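Long-range contacts in short chain dehydrogenase/reductase (Acinetobacter baumannii, PDB 4IUY), which probably catalyses NAD(P)(H)-dependent oxidation or reduction of small-molecule substrates, as other short-chain dehydrogenases/reductases do: residues I43-A48 and K72-V77; N53-A58 and Q78-A83; T164-Q169 and E262-G267. All blocks are in the same frame, centred on the assembly; numbering follows the deposited sequence.

Contact 2 lies in the parallel seven-stranded sheet of this Rossmann fold, contact 3 reaches its strand 262-265, and contact 1 joins two helices packed on it. Contacts 1 and 2 are neighbours, their centres about 11 Å apart, and their segments interleave along the chain: helix 38-49, strand 53-58, the end of helix 65-75, then strand 79-83. They meet where Ile54 CD1 packs against Ala44, Phe47 and Ala48. Contact 3 comes later in the chain, on the other side of its centre, about 26 Å from each of the others between centres. Contacts 1 and 2 belong to the part that in this family usually binds the nucleotide; contact 3 also touches the second and third subunits.

Contact 1: I43-A48 and K72-V77; sequences IAELFA and KNEYGV
Tyr75 turns its ring toward helix 38-49, and Glu74 CB of its own helix covers one face, sitting over the ring centre. Across the contact Ala48 CB and Glu45 CG both approach the ring obliquely: the Ala48 methyl meets CD2 at 3.7 Å, while Glu45 CG lies 3.7 Å from CE2, one atom further toward the hydroxyl. The carboxylate of Glu45 is turned 65° from the ring plane. Glu45 starts with CG pointing opposite its backbone N (chi1 -165°) and then bends at the next bond, which carries OE2 to the phenol. There Tyr75 OH donates a 3.2 Å hydrogen bond to Glu45 OE2, on the lone pair facing away from the other carboxylate oxygen. Glu74 OE1 comes within 4.3 Å of the same OE2, and the two like charges may make it easier for one of these glutamates to take up a proton. A water links the two backbones, donating to Ala48 O at 3.0 Å and weakly to Tyr75 O. Gly76, with positive phi, takes the chain out of helix 65-75, and Val77 then packs on Ala48: its CG2 lies 3.8 Å from Ala48 CB, its CG1 near Ala48 O. Behind this pairing, Ala44 and Ala48 continue the packing onto Ile71 and reach strand 53-58 at Ile56 and Ile54, while Leu46 and Phe47 touch helix 244-251, so helix 38-49 lies between two helices on one side of the sheet.

Contact 2: N53-A58 and Q78-A83; sequences NIVICA and QVYTFA
Ile56 and Thr81 run side by side in the middle of two parallel strands, pointing the same way, with Ile56 CG1 3.7 Å from Thr81 CG2. Ile56 puts CG1 between its backbone N and carbonyl carbon (chi1 42°), and this turns the ethyl branch across to the threonine methyl and on toward Val79 CG1. Along the backbones the strands are held closely. Tyr80 N donates to Ile54 O at 2.9 Å, and Ile56 N in turn donates to Tyr80 O at 3.0 Å, a nearly straight bond. The start of the pair is closed by a side chain: Asn53 OD1 accepts from Gln78 N at 2.9 Å, the donor tilted 15° from the amide's carbonyl plane, next to the 2.8 Å bond from Ile54 N to Gln78 O. On the other face of the sheet, Val55 CG1 meets the Phe82 ring at its edge, in the ring plane, 3.9 Å from CD2, and Met95 and Leu99 of helix 89-101 also touch Phe82. The hydrogen bonding slackens toward the far end. Ala58 N reaches Phe82 O by a weak bond of 3.3 Å, and Ala58 and Ala83 stand further apart than the pairs before them. Strand 79-83 is the outermost of this chain's sheet; Gln78, just before it, and Ala83 at its end are exposed, whereas all of strand 53-58 is buried, hydrogen-bonded on its other side to strand 29-32. Strand 53-58, helix 65-75 and strand 79-83 make a beta-alpha-beta crossover of the Rossmann fold, and in this family the C-terminal end of the fold's second strand, here 53-58, usually lies beside the adenosine part of the cofactor.

Contact 3: T164-Q169 and E262-G267; sequences TSILSQ and EIKVDG
The loop after strand 159-163 is where short-chain dehydrogenases of this Rossmann fold usually carry their active-site serine, and here it folds against the outermost strand, 262-265. Nearby Tyr178 and Lys182 fit the family's Tyr-x-x-x-Lys pattern, and Lys182 NZ binds Thr164 O. The Ser165 side chain sets off away from the strand, and its OG accepts from Leu167 N at 3.0 Å, an ST turn that shapes the loop. The link to the strand is Glu262, whose extended side chain reaches two hydroxyls with one oxygen. Thr164 OG1 donates to Glu262 OE2 at 2.6 Å, from the anti side and 27° out of the carboxylate plane. Ser168 OG lies 2.7 Å from that same OE2, though its proton could also serve Ser165 O. The second oxygen, OE1, forms a salt bridge with Arg186 NE, which would probably help to keep the carboxylate charged. Further along, Ile166 CG2 packs on Asp266 CB at 3.8 Å. Ser270 binds Asp266 OD2 through its N and Lys264 NZ through its OG, and Asp266 also packs on Thr259 of the second subunit. Beside exposed Gln169, one water donates to its OE1 at 3.1 Å and accepts from Lys264 NZ.

Contact 1: I43-A48 and K72-V77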
loop_
_atom_site.group_PDB
_atom_site.type_symbol
_atom_site.label_atom_id
_atom_site.label_comp_id
_atom_site.label_asym_id
_atom_site.label_seq_id
_atom_site.Cartn_x
_atom_site.Cartn_y
_atom_site.Cartn_z
ATOM N N ILE D 43 1.057 27.711 8.721
ATOM C CA ILE D 43 1.644 27.541 7.405
ATOM C C ILE D 43 1.959 28.898 6.807
ATOM O O ILE D 43 3.075 29.101 6.318
ATOM C CB ILE D 43 0.736 26.732 6.470
ATOM C CG1 ILE D 43 0.671 25.280 6.958
ATOM C CG2 ILE D 43 1.229 26.787 5.013
ATOM C CD1 ILE D 43 -0.273 24.409 6.145
ATOM N N ALA D 44 1.003 29.825 6.894
ATOM C CA ALA D 44 1.213 31.170 6.394
ATOM C C ALA D 44 2.425 31.812 7.033
ATOM O O ALA D 44 3.273 32.382 6.352
ATOM C CB ALA D 44 -0.018 32.050 6.650
ATOM N N GLU D 45 2.515 31.666 8.345
ATOM C CA GLU D 45 3.580 32.306 9.080
ATOM C C GLU D 45 4.924 31.668 8.772
ATOM O O GLU D 45 5.933 32.362 8.674
ATOM C CB GLU D 45 3.258 32.269 10.558
ATOM C CG GLU D 45 4.089 33.178 11.376
ATOM C CD GLU D 45 3.318 33.759 12.512
ATOM O OE1 GLU D 45 2.089 33.539 12.581
ATOM O OE2 GLU D 45 3.961 34.374 13.379
ATOM N N LEU D 46 4.923 30.352 8.592
ATOM C CA LEU D 46 6.124 29.621 8.217
ATOM C C LEU D 46 6.719 30.133 6.889
ATOM O O LEU D 46 7.905 30.450 6.825
ATOM C CB LEU D 46 5.829 28.115 8.113
ATOM C CG LEU D 46 6.952 27.311 7.440
ATOM C CD1 LEU D 46 8.193 27.315 8.319
ATOM C CD2 LEU D 46 6.533 25.896 7.128
ATOM N N PHE D 47 5.914 30.213 5.828
ATOM C CA PHE D 47 6.453 30.669 4.541
ATOM C C PHE D 47 6.847 32.166 4.573
ATOM O O PHE D 47 7.857 32.555 3.992
ATOM C CB PHE D 47 5.504 30.325 3.379
ATOM C CG PHE D 47 5.591 28.868 2.945
ATOM C CD1 PHE D 47 6.513 28.470 1.989
ATOM C CD2 PHE D 47 4.804 27.895 3.547
ATOM C CE1 PHE D 47 6.623 27.141 1.610
ATOM C CE2 PHE D 47 4.908 26.557 3.175
ATOM C CZ PHE D 47 5.825 26.176 2.207
ATOM N N ALA D 48 6.091 32.979 5.304
ATOM C CA ALA D 48 6.430 34.399 5.458
ATOM C C ALA D 48 7.768 34.560 6.182
ATOM O O ALA D 48 8.613 35.336 5.766
ATOM C CB ALA D 48 5.327 35.139 6.221
ATOM N N LYS D 72 2.636 41.183 7.766
ATOM C CA LYS D 72 3.182 42.365 7.132
ATOM C C LYS D 72 4.185 43.049 8.067
ATOM O O LYS D 72 5.304 43.340 7.671
ATOM C CB LYS D 72 2.053 43.339 6.739
ATOM C CG LYS D 72 1.205 42.826 5.587
ATOM C CD LYS D 72 -0.091 43.571 5.459
ATOM C CE LYS D 72 0.124 44.908 4.790
ATOM N NZ LYS D 72 0.657 44.664 3.432
ATOM N N ASN D 73 3.799 43.217 9.327
ATOM C CA ASN D 73 4.614 43.911 10.319
ATOM C C ASN D 73 5.908 43.200 10.683
ATOM O O ASN D 73 6.955 43.826 10.801
ATOM C CB ASN D 73 3.785 44.166 11.580
ATOM C CG ASN D 73 4.530 44.978 12.624
ATOM O OD1 ASN D 73 5.248 44.417 13.458
ATOM N ND2 ASN D 73 4.374 46.310 12.578
ATOM N N GLU D 74 5.814 41.892 10.904
ATOM C CA GLU D 74 6.945 41.103 11.384
ATOM C C GLU D 74 7.903 40.601 10.311
ATOM O O GLU D 74 9.097 40.526 10.555
ATOM C CB GLU D 74 6.438 39.947 12.234
ATOM C CG GLU D 74 6.035 40.424 13.625
ATOM C CD GLU D 74 5.696 39.277 14.553
ATOM O OE1 GLU D 74 5.921 38.106 14.159
ATOM O OE2 GLU D 74 5.155 39.548 15.650
ATOM N N TYR D 75 7.387 40.246 9.137
ATOM C CA TYR D 75 8.218 39.627 8.104
ATOM C C TYR D 75 8.406 40.473 6.863
ATOM O O TYR D 75 9.291 40.195 6.067
ATOM C CB TYR D 75 7.697 38.246 7.722
ATOM C CG TYR D 75 7.487 37.387 8.924
ATOM C CD1 TYR D 75 8.563 36.997 9.707
ATOM C CD2 TYR D 75 6.213 36.947 9.274
ATOM C CE1 TYR D 75 8.376 36.201 10.833
ATOM C CE2 TYR D 75 6.011 36.161 10.392
ATOM C CZ TYR D 75 7.097 35.786 11.173
ATOM O OH TYR D 75 6.893 34.986 12.286
ATOM N N GLY D 76 7.569 41.499 6.707
ATOM C CA GLY D 76 7.662 42.431 5.599
ATOM C C GLY D 76 7.435 41.845 4.211
ATOM O O GLY D 76 7.919 42.392 3.228
ATOM N N VAL D 77 6.699 40.739 4.124
ATOM C CA VAL D 77 6.343 40.143 2.834
ATOM C C VAL D 77 4.983 40.650 2.304
ATOM O O VAL D 77 4.195 41.228 3.044
ATOM C CB VAL D 77 6.319 38.595 2.945
ATOM C CG1 VAL D 77 7.651 38.104 3.459
ATOM C CG2 VAL D 77 5.207 38.142 3.872
HETATM O O HOH W 1 10.900 37.296 5.920
#

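Contact 2: N53-A58 and Q78-A83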
loop_
_atom_site.group_PDB
_atom_site.type_symbol
_atom_site.label_atom_id
_atom_site.label_comp_id
_atom_site.label_asym_id
_atom_site.label_seq_id
_atom_site.Cartn_x
_atom_site.Cartn_y
_atom_site.Cartn_z
ATOM N N ASN D 53 6.130 35.400 -0.192
ATOM C CA ASN D 53 4.891 36.158 -0.208
ATOM C C ASN D 53 3.661 35.266 -0.018
ATOM O O ASN D 53 3.646 34.122 -0.429
ATOM C CB ASN D 53 4.787 36.970 -1.505
ATOM C CG ASN D 53 5.968 37.900 -1.692
ATOM O OD1 ASN D 53 6.184 38.817 -0.896
ATOM N ND2 ASN D 53 6.747 37.663 -2.736
ATOM N N ILE D 54 2.612 35.817 0.570
ATOM C CA ILE D 54 1.512 35.011 1.080
ATOM C C ILE D 54 0.166 35.372 0.445
ATOM O O ILE D 54 -0.227 36.533 0.432
ATOM C CB ILE D 54 1.405 35.198 2.632
ATOM C CG1 ILE D 54 2.687 34.721 3.306
ATOM C CG2 ILE D 54 0.235 34.444 3.197
ATOM C CD1 ILE D 54 3.004 33.266 2.980
ATOM N N VAL D 55 -0.521 34.378 -0.107
ATOM C CA VAL D 55 -1.927 34.549 -0.488
ATOM C C VAL D 55 -2.808 33.622 0.353
ATOM O O VAL D 55 -2.710 32.392 0.271
ATOM C CB VAL D 55 -2.184 34.262 -1.976
ATOM C CG1 VAL D 55 -3.666 34.537 -2.297
ATOM C CG2 VAL D 55 -1.285 35.121 -2.845
ATOM N N ILE D 56 -3.648 34.197 1.192
ATOM C CA ILE D 56 -4.453 33.374 2.082
ATOM C C ILE D 56 -5.927 33.550 1.800
ATOM O O ILE D 56 -6.398 34.661 1.500
ATOM C CB ILE D 56 -4.168 33.693 3.552
ATOM C CG1 ILE D 56 -4.056 35.198 3.772
ATOM C CG2 ILE D 56 -2.867 33.026 3.991
ATOM C CD1 ILE D 56 -3.872 35.569 5.204
ATOM N N CYS D 57 -6.664 32.447 1.831
ATOM C CA CYS D 57 -8.110 32.584 1.760
ATOM C C CYS D 57 -8.878 31.681 2.702
ATOM O O CYS D 57 -8.356 30.678 3.189
ATOM C CB CYS D 57 -8.624 32.509 0.316
ATOM S SG CYS D 57 -7.865 31.360 -0.770
ATOM N N ALA D 58 -10.098 32.116 3.013
ATOM C CA ALA D 58 -11.016 31.391 3.887
ATOM C C ALA D 58 -12.423 31.935 3.614
ATOM O O ALA D 58 -12.566 32.920 2.886
ATOM C CB ALA D 58 -10.625 31.602 5.347
ATOM N N GLN D 78 4.707 40.420 1.025
ATOM C CA GLN D 78 3.395 40.720 0.451
ATOM C C GLN D 78 2.319 39.773 0.993
ATOM O O GLN D 78 2.560 38.554 1.134
ATOM C CB GLN D 78 3.451 40.607 -1.075
ATOM C CG GLN D 78 4.396 41.608 -1.709
ATOM C CD GLN D 78 4.026 43.016 -1.297
ATOM O OE1 GLN D 78 4.756 43.662 -0.526
ATOM N NE2 GLN D 78 2.877 43.500 -1.789
ATOM N N VAL D 79 1.152 40.318 1.343
ATOM C CA VAL D 79 0.018 39.475 1.752
ATOM C C VAL D 79 -1.255 39.878 1.009
ATOM O O VAL D 79 -1.651 41.027 1.020
ATOM C CB VAL D 79 -0.279 39.558 3.266
ATOM C CG1 VAL D 79 -1.364 38.582 3.634
ATOM C CG2 VAL D 79 0.945 39.258 4.071
ATOM N N TYR D 80 -1.900 38.916 0.372
ATOM C CA TYR D 80 -3.184 39.156 -0.262
ATOM C C TYR D 80 -4.206 38.269 0.451
ATOM O O TYR D 80 -3.930 37.122 0.740
ATOM C CB TYR D 80 -3.122 38.812 -1.742
ATOM C CG TYR D 80 -2.184 39.687 -2.541
ATOM C CD1 TYR D 80 -2.654 40.822 -3.200
ATOM C CD2 TYR D 80 -0.813 39.382 -2.636
ATOM C CE1 TYR D 80 -1.797 41.638 -3.940
ATOM C CE2 TYR D 80 0.063 40.201 -3.374
ATOM C CZ TYR D 80 -0.440 41.326 -4.032
ATOM O OH TYR D 80 0.406 42.149 -4.777
ATOM N N THR D 81 -5.338 38.839 0.842
ATOM C CA THR D 81 -6.398 38.043 1.443
ATOM C C THR D 81 -7.621 37.984 0.515
ATOM O O THR D 81 -7.888 38.910 -0.227
ATOM C CB THR D 81 -6.785 38.571 2.821
ATOM O OG1 THR D 81 -7.334 39.887 2.696
ATOM C CG2 THR D 81 -5.568 38.598 3.722
ATOM N N PHE D 82 -8.315 36.856 0.527
ATOM C CA PHE D 82 -9.528 36.672 -0.255
ATOM C C PHE D 82 -10.583 35.893 0.524
ATOM O O PHE D 82 -10.330 34.795 1.025
ATOM C CB PHE D 82 -9.227 35.922 -1.549
ATOM C CG PHE D 82 -8.387 36.690 -2.520
ATOM C CD1 PHE D 82 -8.959 37.693 -3.310
ATOM C CD2 PHE D 82 -7.030 36.414 -2.661
ATOM C CE1 PHE D 82 -8.187 38.412 -4.232
ATOM C CE2 PHE D 82 -6.250 37.123 -3.584
ATOM C CZ PHE D 82 -6.834 38.131 -4.369
ATOM N N ALA D 83 -11.778 36.454 0.592
ATOM C CA ALA D 83 -12.920 35.746 1.141
ATOM C C ALA D 83 -13.593 34.965 0.021
ATOM O O ALA D 83 -13.891 35.532 -1.032
ATOM C CB ALA D 83 -13.901 36.733 1.745
#

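Contact 3: T164-Q169 and E262-G267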
loop_
_atom_site.group_PDB
_atom_site.type_symbol
_atom_site.label_atom_id
_atom_site.label_comp_id
_atom_site.label_asym_id
_atom_site.label_seq_id
_atom_site.Cartn_x
_atom_site.Cartn_y
_atom_site.Cartn_z
ATOM N N THR D 164 -3.427 15.874 3.218
ATOM C CA THR D 164 -4.382 14.794 3.411
ATOM C C THR D 164 -4.542 14.512 4.909
ATOM O O THR D 164 -5.041 15.355 5.640
ATOM C CB THR D 164 -4.006 13.535 2.571
ATOM O OG1 THR D 164 -2.729 12.999 2.960
ATOM C CG2 THR D 164 -3.992 13.916 1.084
ATOM N N SER D 165 -4.095 13.339 5.344
ATOM C CA SER D 165 -4.307 12.819 6.692
ATOM C C SER D 165 -3.829 11.372 6.676
ATOM O O SER D 165 -3.900 10.698 5.643
ATOM C CB SER D 165 -5.800 12.817 7.034
ATOM O OG SER D 165 -6.065 12.115 8.243
ATOM N N ILE D 166 -3.369 10.870 7.809
ATOM C CA ILE D 166 -3.033 9.451 7.876
ATOM C C ILE D 166 -4.286 8.615 7.701
ATOM O O ILE D 166 -4.220 7.432 7.407
ATOM C CB ILE D 166 -2.291 9.065 9.157
ATOM C CG1 ILE D 166 -3.113 9.398 10.395
ATOM C CG2 ILE D 166 -0.927 9.736 9.213
ATOM C CD1 ILE D 166 -2.462 8.829 11.703
ATOM N N LEU D 167 -5.437 9.253 7.864
ATOM C CA LEU D 167 -6.717 8.601 7.615
ATOM C C LEU D 167 -6.987 8.341 6.137
ATOM O O LEU D 167 -8.004 7.778 5.774
ATOM C CB LEU D 167 -7.857 9.408 8.226
ATOM C CG LEU D 167 -7.807 9.346 9.760
ATOM C CD1 LEU D 167 -8.957 10.098 10.345
ATOM C CD2 LEU D 167 -7.794 7.880 10.274
ATOM N N SER D 168 -6.079 8.765 5.278
ATOM C CA SER D 168 -6.200 8.436 3.874
ATOM C C SER D 168 -5.869 6.938 3.695
ATOM O O SER D 168 -6.279 6.339 2.718
ATOM C CB SER D 168 -5.283 9.324 3.037
ATOM O OG SER D 168 -3.922 9.016 3.275
ATOM N N GLN D 169 -5.157 6.339 4.661
ATOM C CA GLN D 169 -4.856 4.901 4.601
ATOM C C GLN D 169 -5.220 4.146 5.875
ATOM O O GLN D 169 -5.467 2.967 5.831
ATOM C CB GLN D 169 -3.376 4.646 4.288
ATOM C CG GLN D 169 -2.866 5.247 2.980
ATOM C CD GLN D 169 -1.427 4.845 2.683
ATOM O OE1 GLN D 169 -0.488 5.274 3.363
ATOM N NE2 GLN D 169 -1.251 4.008 1.677
ATOM N N GLU D 262 3.070 10.766 -0.757
ATOM C CA GLU D 262 2.452 11.268 0.452
ATOM C C GLU D 262 3.423 11.020 1.600
ATOM O O GLU D 262 3.799 9.879 1.882
ATOM C CB GLU D 262 1.112 10.570 0.706
ATOM C CG GLU D 262 0.428 10.984 2.002
ATOM C CD GLU D 262 -0.758 10.086 2.349
ATOM O OE1 GLU D 262 -0.549 8.887 2.688
ATOM O OE2 GLU D 262 -1.894 10.592 2.322
ATOM N N ILE D 263 3.853 12.104 2.224
ATOM C CA ILE D 263 4.727 12.071 3.395
ATOM C C ILE D 263 3.874 12.090 4.672
ATOM O O ILE D 263 3.187 13.088 4.972
ATOM C CB ILE D 263 5.668 13.291 3.399
ATOM C CG1 ILE D 263 6.564 13.282 2.152
ATOM C CG2 ILE D 263 6.493 13.347 4.693
ATOM C CD1 ILE D 263 7.564 14.478 2.087
ATOM N N LYS D 264 3.913 10.992 5.415
ATOM C CA LYS D 264 3.186 10.897 6.681
ATOM C C LYS D 264 3.989 11.556 7.773
ATOM O O LYS D 264 5.195 11.361 7.854
ATOM C CB LYS D 264 2.872 9.450 7.045
ATOM C CG LYS D 264 1.944 8.758 6.041
ATOM C CD LYS D 264 1.677 7.316 6.457
ATOM C CE LYS D 264 2.935 6.485 6.358
ATOM N NZ LYS D 264 2.696 5.121 6.904
ATOM N N VAL D 265 3.328 12.387 8.570
ATOM C CA VAL D 265 3.980 13.033 9.705
ATOM C C VAL D 265 3.117 12.704 10.913
ATOM O O VAL D 265 2.087 13.357 11.173
ATOM C CB VAL D 265 4.114 14.581 9.473
ATOM C CG1 VAL D 265 4.839 15.235 10.591
ATOM C CG2 VAL D 265 4.843 14.886 8.141
ATOM N N ASP D 266 3.511 11.664 11.641
ATOM C CA ASP D 266 2.619 11.109 12.643
ATOM C C ASP D 266 3.337 10.445 13.829
ATOM O O ASP D 266 2.690 9.780 14.635
ATOM C CB ASP D 266 1.649 10.110 11.975
ATOM C CG ASP D 266 2.349 8.827 11.470
ATOM O OD1 ASP D 266 3.607 8.762 11.439
ATOM O OD2 ASP D 266 1.629 7.872 11.093
ATOM N N GLY D 267 4.660 10.610 13.944
ATOM C CA GLY D 267 5.391 9.976 15.041
ATOM C C GLY D 267 5.192 8.459 15.083
ATOM O O GLY D 267 5.276 7.836 16.149
HETATM O O HOH W 2 -1.813 8.104 5.094
HETATM O O HOH W 3 -0.104 4.125 6.228
#